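Local coordinates for phospholethanolamine N-methyltransferase 2 (Haemonchus contortus, PDB 4KRI), which probably catalyses the S-adenosylmethionine-dependent N-methylation of phosphomonomethylethanolamine on the route to phosphocholine, at residues K215-M220 with Y292-D297; Q209-L214 with A237-S242; G320-T325 with F427-P432. All blocks are in the same frame, centred on the assembly; numbering follows the deposited sequence.

How the contacts relate
All three contacts are largely buried. Contacts 1 and 3 share neighbouring strands, 290-296 and 320-329, and meet where Phe217 packs on Leu323. Contact 2 uses helix 206-215, and contact 1 uses the loop that follows it; the helix itself packs on strand 290-296. Their chemistry differs with place. Contact 1 is aromatic at one end of its strand and reaches the cofactor at the other. Contact 2 joins two helices by one amide pair, and Asn210 OD1 probably bonds to Arg296 NH1. Contact 3 is backbone pairing of strands. Asp297 OD1 probably bonds to Thr325 OG1, which links contacts 1 and 3 near the pocket.

Contact 1 of 3, residues K215-M220 with Y292-D297; sequences KRFGPM and YVFSRD. With SAH (S-adenosyl-L-homocysteine), chain D.
Phe217 and Tyr292 form a T-shaped aromatic pair. An edge of Tyr292 is turned to the face of Phe217, with ring centroids 5.0 Å apart and planes at 69°. The nearest atoms are Phe217 CD1 and Tyr292 CD1, at 3.5 Å. Through CE2, the ring atom across from CD1, Phe217 meets Phe294 obliquely, 3.5 Å from Phe294 CD1. Tyr292 and Phe294 stand two residues apart on the strand, and Phe217 touches both, making an aromatic cluster. Its tip, CZ, also comes to 3.7 Å from the backbone O of Val293, which sits at the edge of the ring.

A sulfur-aromatic contact adds to this. Met220 SD lies over the centre of the Tyr292 ring, 4.0 Å from its centroid and 9° off the ring normal. Met220 CG is anti to the carbonyl carbon (chi1 -63°), and it approaches Tyr292 CZ to 3.5 Å. The phenol OH of Tyr292 is hydrogen-bonded to Gln224.

Polar backbone contacts shape the loop. A type I turn runs from Lys215 to Gly218, and Gly218 leaves helical geometry with positive phi.

At the other end of the strand the chemistry is polar. The backbone O of Arg296 accepts a hydrogen bond from the amino N of SAH at 3.1 Å. Arg296 NE and Asp297 OD2 form a salt bridge of 3.0 Å. Asp297 lines both the SAH pocket and the substrate pocket, and its OD1 is held by Trp424 and Thr325. A parallel strand that delivers its C-terminal end to the cofactor is characteristic of the Rossmann-like methyltransferase fold; here an aromatic cluster packs its other end.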
# COMPACT_ATOMS: atom_id res chain seq x y z
N LYS A 215 -5.66 21.21 -5.84
CA LYS A 215 -5.36 22.53 -6.37
C LYS A 215 -4.40 23.32 -5.49
O LYS A 215 -3.74 24.25 -5.95
CB LYS A 215 -6.65 23.31 -6.61
CG LYS A 215 -7.38 22.86 -7.88
CD LYS A 215 -8.73 23.56 -8.05
CE LYS A 215 -9.48 23.02 -9.27
NZ LYS A 215 -10.84 23.62 -9.40
N ARG A 216 -4.32 22.96 -4.21
CA ARG A 216 -3.43 23.67 -3.30
C ARG A 216 -1.96 23.31 -3.48
O ARG A 216 -1.08 23.88 -2.82
CB ARG A 216 -3.90 23.49 -1.86
CG ARG A 216 -5.33 24.01 -1.70
CD ARG A 216 -5.76 24.04 -0.28
NE ARG A 216 -4.89 24.87 0.54
CZ ARG A 216 -5.16 25.18 1.80
NH1 ARG A 216 -6.27 24.74 2.36
NH2 ARG A 216 -4.32 25.93 2.50
N PHE A 217 -1.68 22.38 -4.39
CA PHE A 217 -0.30 22.11 -4.80
C PHE A 217 0.22 23.29 -5.61
O PHE A 217 1.43 23.51 -5.71
CB PHE A 217 -0.21 20.87 -5.69
CG PHE A 217 0.10 19.59 -4.96
CD1 PHE A 217 1.37 19.36 -4.44
CD2 PHE A 217 -0.85 18.60 -4.83
CE1 PHE A 217 1.67 18.17 -3.78
CE2 PHE A 217 -0.56 17.40 -4.19
CZ PHE A 217 0.71 17.18 -3.66
N GLY A 218 -0.71 24.05 -6.20
CA GLY A 218 -0.36 25.07 -7.17
C GLY A 218 -0.31 24.46 -8.55
O GLY A 218 -0.87 23.39 -8.78
N PRO A 219 0.36 25.14 -9.50
CA PRO A 219 0.43 24.65 -10.88
C PRO A 219 1.08 23.27 -10.97
O PRO A 219 2.17 23.06 -10.44
CB PRO A 219 1.33 25.68 -11.57
CG PRO A 219 1.21 26.92 -10.74
CD PRO A 219 1.06 26.42 -9.32
N MET A 220 0.38 22.33 -11.60
CA MET A 220 0.93 21.01 -11.90
C MET A 220 0.84 20.79 -13.40
O MET A 220 -0.06 21.33 -14.06
CB MET A 220 0.17 19.94 -11.12
CG MET A 220 0.31 20.11 -9.60
SD MET A 220 -0.33 18.70 -8.66
CE MET A 220 -2.04 18.83 -9.14
N TYR A 292 5.82 15.30 -6.80
CA TYR A 292 4.86 15.54 -5.74
C TYR A 292 4.72 14.30 -4.89
O TYR A 292 4.79 13.19 -5.39
CB TYR A 292 3.46 15.86 -6.31
CG TYR A 292 3.51 16.99 -7.30
CD1 TYR A 292 3.65 18.30 -6.86
CD2 TYR A 292 3.44 16.75 -8.66
CE1 TYR A 292 3.71 19.35 -7.76
CE2 TYR A 292 3.51 17.79 -9.58
CZ TYR A 292 3.64 19.08 -9.12
OH TYR A 292 3.72 20.12 -10.02
N VAL A 293 4.51 14.51 -3.60
CA VAL A 293 4.09 13.44 -2.72
C VAL A 293 2.82 13.94 -2.07
O VAL A 293 2.77 15.04 -1.52
CB VAL A 293 5.15 13.13 -1.65
CG1 VAL A 293 4.58 12.19 -0.60
CG2 VAL A 293 6.38 12.49 -2.31
N PHE A 294 1.77 13.14 -2.17
CA PHE A 294 0.46 13.53 -1.69
C PHE A 294 -0.00 12.48 -0.70
O PHE A 294 0.13 11.29 -0.96
CB PHE A 294 -0.50 13.54 -2.89
CG PHE A 294 -1.91 13.95 -2.55
CD1 PHE A 294 -2.17 15.19 -1.98
CD2 PHE A 294 -2.98 13.11 -2.83
CE1 PHE A 294 -3.48 15.58 -1.68
CE2 PHE A 294 -4.29 13.49 -2.54
CZ PHE A 294 -4.54 14.73 -1.97
N SER A 295 -0.57 12.90 0.43
CA SER A 295 -1.13 11.91 1.34
C SER A 295 -2.40 12.45 1.91
O SER A 295 -2.40 13.48 2.58
CB SER A 295 -0.15 11.56 2.45
OG SER A 295 -0.73 10.54 3.26
N ARG A 296 -3.51 11.78 1.63
CA ARG A 296 -4.81 12.30 2.02
C ARG A 296 -5.45 11.48 3.14
O ARG A 296 -5.94 10.37 2.90
CB ARG A 296 -5.69 12.33 0.78
CG ARG A 296 -7.06 12.88 1.00
CD ARG A 296 -7.08 14.40 1.09
NE ARG A 296 -8.24 14.73 1.91
CZ ARG A 296 -9.48 14.75 1.43
NH1 ARG A 296 -9.69 14.54 0.14
NH2 ARG A 296 -10.50 15.00 2.24
N ASP A 297 -5.38 12.01 4.36
CA ASP A 297 -6.04 11.44 5.53
C ASP A 297 -5.56 10.02 5.83
O ASP A 297 -6.35 9.13 6.17
CB ASP A 297 -7.56 11.56 5.37
CG ASP A 297 -7.99 13.01 5.19
OD1 ASP A 297 -7.35 13.89 5.81
OD2 ASP A 297 -8.92 13.28 4.41
N SAH D . -6.13 8.56 0.39
CA SAH D . -7.36 7.74 0.21
CB SAH D . -7.47 6.68 1.37
CG SAH D . -7.72 7.19 2.78
SD SAH D . -7.77 5.85 4.01
C SAH D . -8.56 8.59 0.04
O SAH D . -8.45 9.81 -0.02
OXT SAH D . -9.62 8.06 -0.26
C5' SAH D . -6.11 5.68 4.70
C4' SAH D . -5.28 4.71 4.07
O4' SAH D . -3.93 4.85 4.59
C3' SAH D . -5.71 3.34 4.45
O3' SAH D . -6.05 2.64 3.27
C2' SAH D . -4.54 2.73 5.09
O2' SAH D . -4.39 1.37 4.76
C1' SAH D . -3.41 3.56 4.58
N9 SAH D . -2.17 3.44 5.41
C8 SAH D . -2.06 3.64 6.75
N7 SAH D . -0.77 3.50 7.08
C5 SAH D . -0.06 3.23 5.97
C6 SAH D . 1.30 3.00 5.73
N6 SAH D . 2.22 3.01 6.76
N1 SAH D . 1.69 2.76 4.46
C2 SAH D . 0.82 2.74 3.45
N3 SAH D . -0.50 2.97 3.65
C4 SAH D . -0.96 3.20 4.89

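Contact 2 of 3, residues Q209-L214 with A237-S242; sequences QNLAIL and ARQAAS
Gln239 OE1 accepts a hydrogen bond from Asn210 ND2 across the two helices. The bond is short, 2.6 Å, and nearly straight, with an N-H...O angle of 170°. The donor sits nearly along the C=O axis of Gln239, and OE1 lies in the amide plane of Asn210. The two amides are almost coplanar, and the side chains run past each other in opposite directions. Gln239 is fully stretched: CG is anti to the backbone N (chi1 -179°), and the chain stays extended beyond it. This carries the amide across to helix 206-215.

The same oxygen also touches carbon. Asn210 CB is 3.2 Å from Gln239 OE1, and Leu214 CD1 comes to 3.9 Å from that atom. Gln239 NE2 packs on Leu211, with Leu211 CB 3.6 Å from it. Its polar partner is the backbone O of Trp207, one turn earlier on the helix. Asn210 OD1 in turn accepts a bond from Arg296 NH1.

The apolar part is small. Leu214 CD1 rests on Ala240, 4.0 Å from its CA and 4.2 Å from its CB. The helix axes pass 10.5 Å apart and cross at -59°, a separation bridged mainly by the long Gln239 side chain. Helix 206-215 also packs on strand 290-296, where Asn210 and Ile213 touch Phe294.

Both amides are buried and are bonded at their nitrogen and oxygen ends. The bonds run from the Trp207 carbonyl through Gln239 and Asn210 to Arg296 on strand 290-296, with the Asn210 side chain about 5 Å from SAH. They fix which end of each amide is N and which is O, and they hold its rotation.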
# COMPACT_ATOMS: atom_id res chain seq x y z
N GLN A 209 -14.05 17.53 -2.73
CA GLN A 209 -13.11 18.02 -1.73
C GLN A 209 -11.70 17.66 -2.12
O GLN A 209 -10.78 18.47 -1.96
CB GLN A 209 -13.43 17.47 -0.34
CG GLN A 209 -12.50 18.01 0.75
CD GLN A 209 -12.67 19.51 0.97
OE1 GLN A 209 -13.78 20.02 1.06
NE2 GLN A 209 -11.54 20.23 1.08
N ASN A 210 -11.50 16.45 -2.62
CA ASN A 210 -10.16 16.07 -3.04
C ASN A 210 -9.64 16.96 -4.16
O ASN A 210 -8.45 17.27 -4.22
CB ASN A 210 -10.09 14.60 -3.43
CG ASN A 210 -8.67 14.09 -3.41
OD1 ASN A 210 -8.07 13.97 -2.34
ND2 ASN A 210 -8.12 13.82 -4.58
N LEU A 211 -10.53 17.41 -5.04
CA LEU A 211 -10.09 18.29 -6.12
C LEU A 211 -9.63 19.63 -5.56
O LEU A 211 -8.64 20.20 -6.02
CB LEU A 211 -11.21 18.51 -7.14
CG LEU A 211 -10.85 19.37 -8.35
CD1 LEU A 211 -9.79 18.66 -9.19
CD2 LEU A 211 -12.08 19.67 -9.18
N ALA A 212 -10.35 20.14 -4.57
CA ALA A 212 -9.99 21.40 -3.94
C ALA A 212 -8.62 21.28 -3.26
O ALA A 212 -7.81 22.20 -3.33
CB ALA A 212 -11.06 21.82 -2.93
N ILE A 213 -8.36 20.14 -2.64
CA ILE A 213 -7.06 19.90 -2.00
C ILE A 213 -5.93 19.80 -3.03
O ILE A 213 -4.86 20.39 -2.85
CB ILE A 213 -7.10 18.64 -1.12
CG1 ILE A 213 -8.15 18.85 -0.02
CG2 ILE A 213 -5.74 18.33 -0.51
CD1 ILE A 213 -8.18 17.76 0.98
N LEU A 214 -6.16 19.08 -4.12
CA LEU A 214 -5.14 18.94 -5.16
C LEU A 214 -4.72 20.29 -5.74
O LEU A 214 -3.55 20.49 -6.09
CB LEU A 214 -5.64 18.06 -6.30
CG LEU A 214 -5.64 16.57 -5.97
CD1 LEU A 214 -6.24 15.77 -7.14
CD2 LEU A 214 -4.22 16.09 -5.66
N ALA A 237 -5.93 9.00 -6.51
CA ALA A 237 -4.92 8.79 -7.53
C ALA A 237 -5.52 8.87 -8.91
O ALA A 237 -4.95 9.48 -9.83
CB ALA A 237 -4.22 7.45 -7.34
N ARG A 238 -6.68 8.23 -9.08
CA ARG A 238 -7.35 8.22 -10.37
C ARG A 238 -7.76 9.63 -10.79
O ARG A 238 -7.72 9.98 -11.97
CB ARG A 238 -8.55 7.27 -10.33
CG ARG A 238 -8.15 5.78 -10.20
CD ARG A 238 -7.51 5.27 -11.49
NE ARG A 238 -8.48 5.38 -12.58
CZ ARG A 238 -9.50 4.55 -12.77
NH1 ARG A 238 -9.69 3.52 -11.95
NH2 ARG A 238 -10.33 4.74 -13.78
N GLN A 239 -8.15 10.44 -9.81
CA GLN A 239 -8.54 11.83 -10.05
C GLN A 239 -7.35 12.72 -10.42
O GLN A 239 -7.45 13.57 -11.30
CB GLN A 239 -9.22 12.40 -8.82
CG GLN A 239 -9.68 13.83 -8.98
CD GLN A 239 -10.28 14.36 -7.70
OE1 GLN A 239 -9.72 14.17 -6.62
NE2 GLN A 239 -11.43 15.02 -7.80
N ALA A 240 -6.23 12.53 -9.72
CA ALA A 240 -5.01 13.26 -10.06
C ALA A 240 -4.60 12.98 -11.51
O ALA A 240 -4.20 13.89 -12.25
CB ALA A 240 -3.88 12.90 -9.09
N ALA A 241 -4.73 11.72 -11.92
CA ALA A 241 -4.38 11.36 -13.28
C ALA A 241 -5.40 11.92 -14.26
O ALA A 241 -5.03 12.50 -15.29
CB ALA A 241 -4.28 9.84 -13.43
N SER A 242 -6.69 11.77 -13.96
CA SER A 242 -7.69 12.13 -14.97
C SER A 242 -7.86 13.65 -15.11
O SER A 242 -8.13 14.14 -16.21
CB SER A 242 -9.04 11.47 -14.70
OG SER A 242 -9.56 11.92 -13.47

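Contact 3 of 3, residues G320-T325 with F427-P432; sequences GKVLIT and FAAVKP
Strands 320-329 and 422-430 form an antiparallel pair in the methyltransferase sheet, and in it Val322 faces Ala429 and Ile324 faces Phe427. These two are hydrogen-bonded pairs. Val322 N gives to Ala429 O at 2.9 Å, and Ala429 N returns to Val322 O at 3.0 Å. Ile324 N gives to Phe427 O at 2.8 Å, and Phe427 N to Ile324 O at 2.9 Å. One further bond, from Lys431 N to Gly320 O at 2.9 Å, extends the pairing just past the strand end. Lys321 with Val430 and Leu323 with Ala428 are the non-hydrogen-bonded pairs.

On the face that carries Val322, Ile324 and Phe427, the Phe427 side chain lies beside Ile324 and reaches Val322. Ile324 CD1 sits at the ring edge, 3.9 Å from Phe427 CD2. Val322 CG1 comes obliquely to 3.9 Å from Phe427 CE2. Helix 305-315 covers this side, and its Phe309 meets the Phe427 ring. Lys431 NZ bonds to Tyr313 O, Leu316 O and Asn288 OD1.

On the other face, Leu323 packs on Phe217 and Ile213. Lys321 bends at its third torsion (chi3 -88°), which sets CE 3.6 Å from Val430 CG1. The bend goes with Lys321 NZ bonding to Phe217 O.

Strand 320-329 runs parallel to strand 290-296 on its other edge, while strand 422-430 runs against both 320-329 and 367-371. A reversed last strand inserted in this way is the hallmark of the class I, Rossmann-like methyltransferase fold.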
# COMPACT_ATOMS: atom_id res chain seq x y z
N GLY A 320 10.72 19.65 -5.40
CA GLY A 320 9.44 18.95 -5.35
C GLY A 320 8.60 19.34 -4.14
O GLY A 320 9.10 19.93 -3.18
N LYS A 321 7.32 18.98 -4.17
CA LYS A 321 6.39 19.45 -3.14
C LYS A 321 5.64 18.30 -2.49
O LYS A 321 5.20 17.37 -3.16
CB LYS A 321 5.39 20.44 -3.74
CG LYS A 321 4.38 20.96 -2.72
CD LYS A 321 3.56 22.14 -3.26
CE LYS A 321 4.25 23.46 -2.99
NZ LYS A 321 3.51 24.62 -3.57
N VAL A 322 5.50 18.39 -1.16
CA VAL A 322 4.71 17.44 -0.39
C VAL A 322 3.46 18.15 0.09
O VAL A 322 3.51 19.32 0.44
CB VAL A 322 5.52 16.84 0.78
CG1 VAL A 322 6.08 17.94 1.67
CG2 VAL A 322 4.66 15.87 1.61
N LEU A 323 2.32 17.46 0.05
CA LEU A 323 1.06 17.99 0.57
C LEU A 323 0.34 16.86 1.28
O LEU A 323 0.15 15.79 0.71
CB LEU A 323 0.21 18.58 -0.56
CG LEU A 323 -0.99 19.43 -0.15
CD1 LEU A 323 -1.32 20.45 -1.23
CD2 LEU A 323 -2.19 18.55 0.12
N ILE A 324 -0.04 17.10 2.53
CA ILE A 324 -0.68 16.08 3.35
C ILE A 324 -1.89 16.69 4.07
O ILE A 324 -1.81 17.82 4.56
CB ILE A 324 0.31 15.54 4.42
CG1 ILE A 324 1.56 14.95 3.76
CG2 ILE A 324 -0.35 14.49 5.32
CD1 ILE A 324 2.68 14.59 4.75
N THR A 325 -3.00 15.96 4.12
CA THR A 325 -4.06 16.28 5.06
C THR A 325 -4.16 15.12 6.03
O THR A 325 -3.88 13.99 5.67
CB THR A 325 -5.44 16.55 4.39
OG1 THR A 325 -5.98 15.32 3.89
CG2 THR A 325 -5.31 17.57 3.26
N PHE A 427 -0.88 20.30 5.66
CA PHE A 427 0.54 20.60 5.67
C PHE A 427 1.06 20.54 4.23
O PHE A 427 0.74 19.62 3.49
CB PHE A 427 1.30 19.59 6.54
CG PHE A 427 2.76 19.47 6.21
CD1 PHE A 427 3.66 20.48 6.56
CD2 PHE A 427 3.24 18.34 5.58
CE1 PHE A 427 5.01 20.36 6.25
CE2 PHE A 427 4.59 18.22 5.25
CZ PHE A 427 5.48 19.23 5.60
N ALA A 428 1.83 21.55 3.83
CA ALA A 428 2.54 21.48 2.55
C ALA A 428 3.94 22.05 2.72
O ALA A 428 4.16 22.88 3.60
CB ALA A 428 1.78 22.25 1.47
N ALA A 429 4.88 21.61 1.89
CA ALA A 429 6.25 22.13 1.94
C ALA A 429 7.00 21.69 0.71
O ALA A 429 6.53 20.84 -0.06
CB ALA A 429 6.97 21.65 3.20
N VAL A 430 8.18 22.28 0.52
CA VAL A 430 8.99 21.97 -0.65
C VAL A 430 10.40 21.51 -0.26
O VAL A 430 10.94 21.92 0.79
CB VAL A 430 9.02 23.15 -1.67
CG1 VAL A 430 7.64 23.75 -1.84
CG2 VAL A 430 9.95 24.22 -1.23
N LYS A 431 10.98 20.65 -1.08
CA LYS A 431 12.36 20.23 -0.91
C LYS A 431 13.24 21.27 -1.57
O LYS A 431 12.97 21.66 -2.69
CB LYS A 431 12.59 18.87 -1.57
CG LYS A 431 14.03 18.36 -1.47
CD LYS A 431 14.10 16.88 -1.88
CE LYS A 431 15.52 16.35 -1.86
NZ LYS A 431 15.49 14.88 -2.17
N PRO A 432 14.28 21.75 -0.86
CA PRO A 432 15.06 22.86 -1.43
C PRO A 432 15.68 22.56 -2.77
O PRO A 432 16.01 21.39 -3.02
CB PRO A 432 16.16 23.11 -0.38
CG PRO A 432 15.91 22.12 0.75
CD PRO A 432 14.51 21.59 0.58